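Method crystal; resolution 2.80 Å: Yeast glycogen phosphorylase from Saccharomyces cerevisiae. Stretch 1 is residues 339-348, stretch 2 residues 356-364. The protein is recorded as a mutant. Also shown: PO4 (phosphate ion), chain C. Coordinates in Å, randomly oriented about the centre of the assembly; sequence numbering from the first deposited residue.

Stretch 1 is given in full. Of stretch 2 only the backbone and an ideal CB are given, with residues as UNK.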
ATOM      1  N   SER A 339      12.460 -16.375  -8.686  1.00  5.24           N
ATOM      2  CA  SER A 339      13.832 -15.979  -8.896  1.00  5.82           C
ATOM      3  C   SER A 339      14.516 -16.815  -9.962  1.00  6.10           C
ATOM      4  O   SER A 339      15.149 -16.255 -10.858  1.00  6.80           O
ATOM      5  CB  SER A 339      14.565 -16.111  -7.597  1.00  8.16           C
ATOM      6  OG  SER A 339      13.992 -15.244  -6.631  1.00  4.60           O
ATOM      7  N   LEU A 340      14.395 -18.143  -9.969  1.00  8.84           N
ATOM      8  CA  LEU A 340      15.019 -18.933 -11.021  1.00  7.57           C
ATOM      9  C   LEU A 340      14.421 -18.570 -12.360  1.00 11.45           C
ATOM     10  O   LEU A 340      15.150 -18.381 -13.330  1.00 13.62           O
ATOM     11  CB  LEU A 340      14.819 -20.405 -10.782  1.00  3.59           C
ATOM     12  CG  LEU A 340      16.083 -21.181 -10.555  1.00  2.40           C
ATOM     13  CD1 LEU A 340      16.981 -21.018 -11.745  1.00  8.26           C
ATOM     14  CD2 LEU A 340      16.830 -20.638  -9.359  1.00 10.31           C
ATOM     15  N   HIS A 341      13.107 -18.364 -12.415  1.00 12.57           N
ATOM     16  CA  HIS A 341      12.436 -17.971 -13.637  1.00 14.25           C
ATOM     17  C   HIS A 341      13.027 -16.703 -14.223  1.00 16.26           C
ATOM     18  O   HIS A 341      13.229 -16.599 -15.442  1.00 17.06           O
ATOM     19  CB  HIS A 341      10.971 -17.739 -13.364  1.00 15.67           C
ATOM     20  CG  HIS A 341      10.158 -17.403 -14.598  1.00 18.84           C
ATOM     21  ND1 HIS A 341      10.289 -16.388 -15.442  1.00 19.27           N
ATOM     22  CD2 HIS A 341       9.083 -18.147 -15.023  1.00 20.49           C
ATOM     23  CE1 HIS A 341       9.347 -16.478 -16.350  1.00 14.44           C
ATOM     24  NE2 HIS A 341       8.633 -17.539 -16.087  1.00 15.28           N
ATOM     25  N   ASP A 342      13.232 -15.708 -13.361  1.00 17.16           N
ATOM     26  CA  ASP A 342      13.750 -14.428 -13.799  1.00 11.72           C
ATOM     27  C   ASP A 342      15.212 -14.626 -14.220  1.00  9.46           C
ATOM     28  O   ASP A 342      15.617 -14.082 -15.249  1.00  8.49           O
ATOM     29  CB  ASP A 342      13.557 -13.443 -12.635  1.00  2.00           C
ATOM     30  CG  ASP A 342      13.827 -11.994 -12.989  1.00  5.58           C
ATOM     31  OD1 ASP A 342      13.576 -11.559 -14.100  1.00  9.45           O
ATOM     32  OD2 ASP A 342      14.307 -11.258 -12.144  1.00 15.34           O
ATOM     33  N   ILE A 343      15.965 -15.497 -13.529  1.00  6.78           N
ATOM     34  CA  ILE A 343      17.352 -15.803 -13.861  1.00  4.56           C
ATOM     35  C   ILE A 343      17.428 -16.547 -15.193  1.00  7.32           C
ATOM     36  O   ILE A 343      18.346 -16.268 -15.949  1.00  7.54           O
ATOM     37  CB  ILE A 343      17.946 -16.627 -12.684  1.00  5.32           C
ATOM     38  CG1 ILE A 343      18.185 -15.662 -11.530  1.00  3.58           C
ATOM     39  CG2 ILE A 343      19.226 -17.374 -13.078  1.00  2.41           C
ATOM     40  CD1 ILE A 343      18.296 -16.361 -10.163  1.00  9.80           C
ATOM     41  N   LEU A 344      16.535 -17.451 -15.591  1.00  8.20           N
ATOM     42  CA  LEU A 344      16.622 -18.065 -16.902  1.00 11.68           C
ATOM     43  C   LEU A 344      16.070 -17.157 -18.016  1.00 17.65           C
ATOM     44  O   LEU A 344      16.521 -17.239 -19.173  1.00 17.66           O
ATOM     45  CB  LEU A 344      15.854 -19.368 -16.937  1.00 10.67           C
ATOM     46  CG  LEU A 344      15.956 -20.328 -15.771  1.00 13.30           C
ATOM     47  CD1 LEU A 344      15.375 -21.652 -16.175  1.00  7.14           C
ATOM     48  CD2 LEU A 344      17.406 -20.559 -15.396  1.00 20.49           C
ATOM     49  N   ARG A 345      15.106 -16.264 -17.729  1.00 17.75           N
ATOM     50  CA  ARG A 345      14.540 -15.396 -18.757  1.00 16.39           C
ATOM     51  C   ARG A 345      15.624 -14.485 -19.321  1.00 16.66           C
ATOM     52  O   ARG A 345      15.852 -14.384 -20.528  1.00 19.50           O
ATOM     53  CB  ARG A 345      13.429 -14.521 -18.197  1.00 11.87           C
ATOM     54  CG  ARG A 345      12.820 -13.804 -19.389  1.00 17.50           C
ATOM     55  CD  ARG A 345      12.126 -12.468 -19.210  1.00 13.20           C
ATOM     56  NE  ARG A 345      13.048 -11.511 -18.661  1.00 13.93           N
ATOM     57  CZ  ARG A 345      12.969 -11.233 -17.364  1.00 17.31           C
ATOM     58  NH1 ARG A 345      12.042 -11.827 -16.580  1.00 20.22           N
ATOM     59  NH2 ARG A 345      13.853 -10.388 -16.836  1.00 11.70           N
ATOM     60  N   ARG A 346      16.339 -13.854 -18.401  1.00 18.24           N
ATOM     61  CA  ARG A 346      17.435 -12.975 -18.736  1.00 18.20           C
ATOM     62  C   ARG A 346      18.456 -13.752 -19.567  1.00 21.43           C
ATOM     63  O   ARG A 346      18.911 -13.235 -20.589  1.00 23.26           O
ATOM     64  CB  ARG A 346      18.004 -12.472 -17.434  1.00 11.60           C
ATOM     65  CG  ARG A 346      19.025 -11.380 -17.589  1.00 14.86           C
ATOM     66  CD  ARG A 346      19.381 -10.747 -16.251  1.00 11.18           C
ATOM     67  NE  ARG A 346      18.194 -10.164 -15.653  1.00  8.49           N
ATOM     68  CZ  ARG A 346      17.756 -10.578 -14.464  1.00 13.32           C
ATOM     69  NH1 ARG A 346      18.403 -11.529 -13.786  1.00  7.55           N
ATOM     70  NH2 ARG A 346      16.612 -10.083 -13.983  1.00 12.31           N
ATOM     71  N   PHE A 347      18.734 -15.031 -19.225  1.00 23.06           N
ATOM     72  CA  PHE A 347      19.702 -15.879 -19.942  1.00 18.26           C
ATOM     73  C   PHE A 347      19.265 -16.107 -21.374  1.00 15.39           C
ATOM     74  O   PHE A 347      20.089 -16.042 -22.298  1.00 13.55           O
ATOM     75  CB  PHE A 347      19.875 -17.276 -19.297  1.00 12.66           C
ATOM     76  CG  PHE A 347      20.923 -18.174 -19.959  1.00 13.56           C
ATOM     77  CD1 PHE A 347      22.292 -17.875 -19.853  1.00 11.69           C
ATOM     78  CD2 PHE A 347      20.520 -19.310 -20.674  1.00 12.85           C
ATOM     79  CE1 PHE A 347      23.244 -18.705 -20.455  1.00  8.94           C
ATOM     80  CE2 PHE A 347      21.475 -20.138 -21.277  1.00 12.95           C
ATOM     81  CZ  PHE A 347      22.839 -19.837 -21.167  1.00 13.75           C
ATOM     82  N   LYS A 348      17.979 -16.337 -21.608  1.00 14.19           N
ATOM     83  CA  LYS A 348      17.577 -16.586 -22.973  1.00 11.19           C
ATOM     84  C   LYS A 348      17.645 -15.326 -23.807  1.00 13.73           C
ATOM     85  O   LYS A 348      17.753 -15.475 -25.019  1.00 19.73           O
ATOM     86  CB  LYS A 348      16.209 -17.166 -23.011  1.00  2.00           C
ATOM     87  CG  LYS A 348      16.261 -18.535 -22.344  1.00  3.46           C
ATOM     88  CD  LYS A 348      14.958 -19.215 -22.637  1.00  7.22           C
ATOM     89  CE  LYS A 348      14.564 -20.049 -21.470  1.00 11.84           C
ATOM     90  NZ  LYS A 348      13.285 -20.664 -21.772  1.00 20.29           N
ATOM     91  N   UNK A 356      26.256 -23.353 -22.036  1.00 20.66           N
ATOM     92  CA  UNK A 356      27.056 -22.269 -21.504  1.00 22.73           C
ATOM     93  C   UNK A 356      26.492 -21.640 -20.238  1.00 22.97           C
ATOM     94  O   UNK A 356      27.141 -20.763 -19.644  1.00 21.65           O
ATOM     95  CB  UNK A 356      27.217 -21.188 -22.575  1.00 22.73           C
ATOM     96  N   UNK A 357      25.313 -22.080 -19.770  1.00 21.79           N
ATOM     97  CA  UNK A 357      24.719 -21.576 -18.541  1.00 17.84           C
ATOM     98  C   UNK A 357      25.744 -21.555 -17.412  1.00 16.44           C
ATOM     99  O   UNK A 357      25.959 -20.431 -16.945  1.00 18.49           O
ATOM    100  CB  UNK A 357      23.510 -22.426 -18.145  1.00 17.84           C
ATOM    101  N   UNK A 358      26.505 -22.597 -17.004  1.00 12.63           N
ATOM    102  CA  UNK A 358      27.493 -22.508 -15.933  1.00 10.06           C
ATOM    103  C   UNK A 358      28.557 -21.458 -16.198  1.00 11.64           C
ATOM    104  O   UNK A 358      29.116 -20.868 -15.282  1.00 13.77           O
ATOM    105  CB  UNK A 358      28.161 -23.869 -15.727  1.00 10.06           C
ATOM    106  N   UNK A 359      28.858 -21.152 -17.452  1.00 13.22           N
ATOM    107  CA  UNK A 359      29.874 -20.154 -17.721  1.00 18.09           C
ATOM    108  C   UNK A 359      29.311 -18.750 -17.535  1.00 18.97           C
ATOM    109  O   UNK A 359      30.062 -17.781 -17.446  1.00 19.88           O
ATOM    110  CB  UNK A 359      30.429 -20.325 -19.137  1.00 18.09           C
ATOM    111  N   UNK A 360      27.990 -18.599 -17.509  1.00 18.59           N
ATOM    112  CA  UNK A 360      27.375 -17.300 -17.348  1.00 19.32           C
ATOM    113  C   UNK A 360      26.634 -17.086 -16.031  1.00 17.57           C
ATOM    114  O   UNK A 360      26.493 -15.939 -15.615  1.00 18.71           O
ATOM    115  CB  UNK A 360      26.404 -17.069 -18.507  1.00 19.32           C
ATOM    116  N   UNK A 361      26.144 -18.070 -15.295  1.00 13.79           N
ATOM    117  CA  UNK A 361      25.379 -17.791 -14.097  1.00 14.25           C
ATOM    118  C   UNK A 361      26.061 -18.409 -12.894  1.00 14.66           C
ATOM    119  O   UNK A 361      26.411 -19.581 -12.971  1.00 16.07           O
ATOM    120  CB  UNK A 361      23.947 -18.312 -14.232  1.00 14.25           C
ATOM    121  N   UNK A 362      26.240 -17.706 -11.776  1.00 13.92           N
ATOM    122  CA  UNK A 362      26.760 -18.298 -10.541  1.00 12.60           C
ATOM    123  C   UNK A 362      25.660 -18.103  -9.496  1.00 10.96           C
ATOM    124  O   UNK A 362      25.304 -16.948  -9.264  1.00 19.30           O
ATOM    125  CB  UNK A 362      28.083 -17.664 -10.106  1.00 12.60           C
ATOM    126  N   UNK A 363      25.022 -19.082  -8.859  1.00  5.70           N
ATOM    127  CA  UNK A 363      23.971 -18.808  -7.885  1.00  3.89           C
ATOM    128  C   UNK A 363      24.475 -19.268  -6.526  1.00  7.65           C
ATOM    129  O   UNK A 363      24.859 -20.441  -6.357  1.00  7.30           O
ATOM    130  CB  UNK A 363      22.660 -19.503  -8.257  1.00  3.89           C
ATOM    131  N   UNK A 364      24.482 -18.378  -5.533  1.00  7.74           N
ATOM    132  CA  UNK A 364      24.967 -18.732  -4.206  1.00  9.13           C
ATOM    133  C   UNK A 364      23.823 -19.037  -3.252  1.00  5.62           C
ATOM    134  O   UNK A 364      22.897 -18.241  -3.099  1.00  4.98           O
ATOM    135  CB  UNK A 364      25.830 -17.603  -3.640  1.00  9.13           C
TER
HETATM  136  P   PO4 C 859      16.312  -7.798 -17.534  1.00 37.15           P
HETATM  137  O1  PO4 C 859      17.776  -7.702 -17.389  1.00 33.96           O
HETATM  138  O2  PO4 C 859      15.721  -7.764 -16.183  1.00 36.52           O
HETATM  139  O3  PO4 C 859      15.792  -6.653 -18.336  1.00 30.58           O
HETATM  140  O4  PO4 C 859      15.941  -9.050 -18.221  1.00 39.02           O

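Stretch 1 is a helix whose side facing stretch 2 carries Leu 340, Ile 343, Leu 344 and Phe 347, an apolar surface without charge or free polar group. Asp 342 makes salt bridges to Arg 345 and Arg 346, all out of reach of stretch 2, and both arginines hydrogen-bond the phosphate ion.

At position 356 CA-to-CB points sideways, and the ideal CB lies 4.8 Å from Phe 347 CZ. The bond does not aim at the ring, so a side chain can run past it; many residues, polar ones included, would suit. The residue is Glu 356; it touches the ring mainly through its backbone, Glu 356 C lying 4.2 Å from Phe 347 CZ.

Position 357 opens a short helix with phi/psi of -48/-53°. Its ideal CB points sideways, 4.0 Å from Phe 347 CZ, but a long side chain could turn back into the space bordered by Ile 343, Leu 344 and Phe 347. Leucine, methionine or phenylalanine would suit. Phe 357 occupies it with chi1 t: its ring presents its edge to the face of Phe 347, with centroids 4.7 Å apart and planes at 83°, and Phe 357 CD1 lies 3.5 Å from Phe 347 CG. Toward the start of the stretch 1 helix, Phe 357 CZ lies 3.4 Å from Leu 344 CD2 and 4.1 Å from Ile 343 CG2.

Position 358 points away, and its phi of -58° would admit proline among many others; it is Pro 358. Position 359 points sideways with no stretch 1 atom near, so polar residues would suit; Asp 359 makes no contact.

At position 360 the ideal CB points toward stretch 1 and lies 4.1 Å from Phe 347 CE1, near the plane of the ring. Methylene groups would pack here, while a longer chain could lead outward, so glutamine, glutamate, lysine or methionine are all plausible. Gln 360 rests its CB against the ring edge while its end leads away.

Position 361 is the first to leave helical phi/psi, at -120/133°, and its ideal CB is 4.9 Å from Ile 343 CG2. The extended backbone favours a beta-branched apolar residue, valine or isoleucine. Val 361 CG1 lies 4.0 Å from Ile 343 CG2.

In the strand, positions 362 and 364 are out of reach of stretch 1, which decides nothing; they are Ala 362 and Gln 364. Position 363 points toward the helix, but no atom of stretch 1 lies within 5.5 Å of its ideal CB, leaving room for isoleucine, leucine or methionine. Ile 363 bridges the gap, its CD1 lying 4.1 Å from Leu 340 CD2 and 4.3 Å from Ile 343 CG2.

Stretch 2 (356-364) EFPDQVAIQ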
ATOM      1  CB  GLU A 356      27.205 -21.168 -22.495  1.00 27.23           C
ATOM      2  CG  GLU A 356      27.818 -21.639 -23.777  1.00 35.55           C
ATOM      3  CD  GLU A 356      28.271 -20.470 -24.616  1.00 42.19           C
ATOM      4  OE1 GLU A 356      27.477 -19.562 -24.872  1.00 45.19           O
ATOM      5  OE2 GLU A 356      29.433 -20.480 -25.007  1.00 48.66           O
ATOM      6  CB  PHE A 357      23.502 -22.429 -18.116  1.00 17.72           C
ATOM      7  CG  PHE A 357      22.555 -21.700 -17.175  1.00 17.03           C
ATOM      8  CD1 PHE A 357      21.768 -20.643 -17.658  1.00 15.54           C
ATOM      9  CD2 PHE A 357      22.458 -22.079 -15.837  1.00 12.98           C
ATOM     10  CE1 PHE A 357      20.885 -19.967 -16.808  1.00 11.42           C
ATOM     11  CE2 PHE A 357      21.570 -21.393 -15.001  1.00 14.91           C
ATOM     12  CZ  PHE A 357      20.783 -20.343 -15.477  1.00  6.53           C
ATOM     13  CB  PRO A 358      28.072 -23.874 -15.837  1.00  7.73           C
ATOM     14  CG  PRO A 358      26.973 -24.740 -16.359  1.00  9.34           C
ATOM     15  CD  PRO A 358      26.547 -23.938 -17.569  1.00  8.62           C
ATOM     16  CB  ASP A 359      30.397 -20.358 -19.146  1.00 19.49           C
ATOM     17  CG  ASP A 359      30.956 -21.760 -19.371  1.00 26.64           C
ATOM     18  OD1 ASP A 359      31.865 -22.158 -18.638  1.00 30.36           O
ATOM     19  OD2 ASP A 359      30.476 -22.462 -20.267  1.00 29.24           O
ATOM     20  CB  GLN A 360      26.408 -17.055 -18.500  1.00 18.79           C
ATOM     21  CG  GLN A 360      27.044 -17.047 -19.877  1.00 17.75           C
ATOM     22  CD  GLN A 360      28.044 -15.917 -20.085  1.00 23.37           C
ATOM     23  OE1 GLN A 360      27.696 -14.745 -20.024  1.00 21.90           O
ATOM     24  NE2 GLN A 360      29.318 -16.188 -20.350  1.00 23.60           N
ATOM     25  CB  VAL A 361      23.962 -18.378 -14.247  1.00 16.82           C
ATOM     26  CG1 VAL A 361      23.134 -18.109 -13.009  1.00 19.68           C
ATOM     27  CG2 VAL A 361      23.260 -17.730 -15.403  1.00 17.77           C
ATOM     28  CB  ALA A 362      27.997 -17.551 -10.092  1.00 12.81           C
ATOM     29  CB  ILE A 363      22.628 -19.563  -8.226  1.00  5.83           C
ATOM     30  CG1 ILE A 363      22.177 -19.320  -9.675  1.00  4.37           C
ATOM     31  CG2 ILE A 363      21.541 -19.067  -7.253  1.00  2.00           C
ATOM     32  CD1 ILE A 363      20.831 -19.976 -10.075  1.00  2.00           C
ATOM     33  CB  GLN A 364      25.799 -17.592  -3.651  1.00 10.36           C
ATOM     34  CG  GLN A 364      26.600 -17.992  -2.427  1.00 12.88           C
ATOM     35  CD  GLN A 364      27.642 -19.068  -2.695  1.00 12.40           C
ATOM     36  OE1 GLN A 364      28.486 -18.956  -3.573  1.00 13.94           O
ATOM     37  NE2 GLN A 364      27.668 -20.159  -1.963  1.00 20.03           N
TER
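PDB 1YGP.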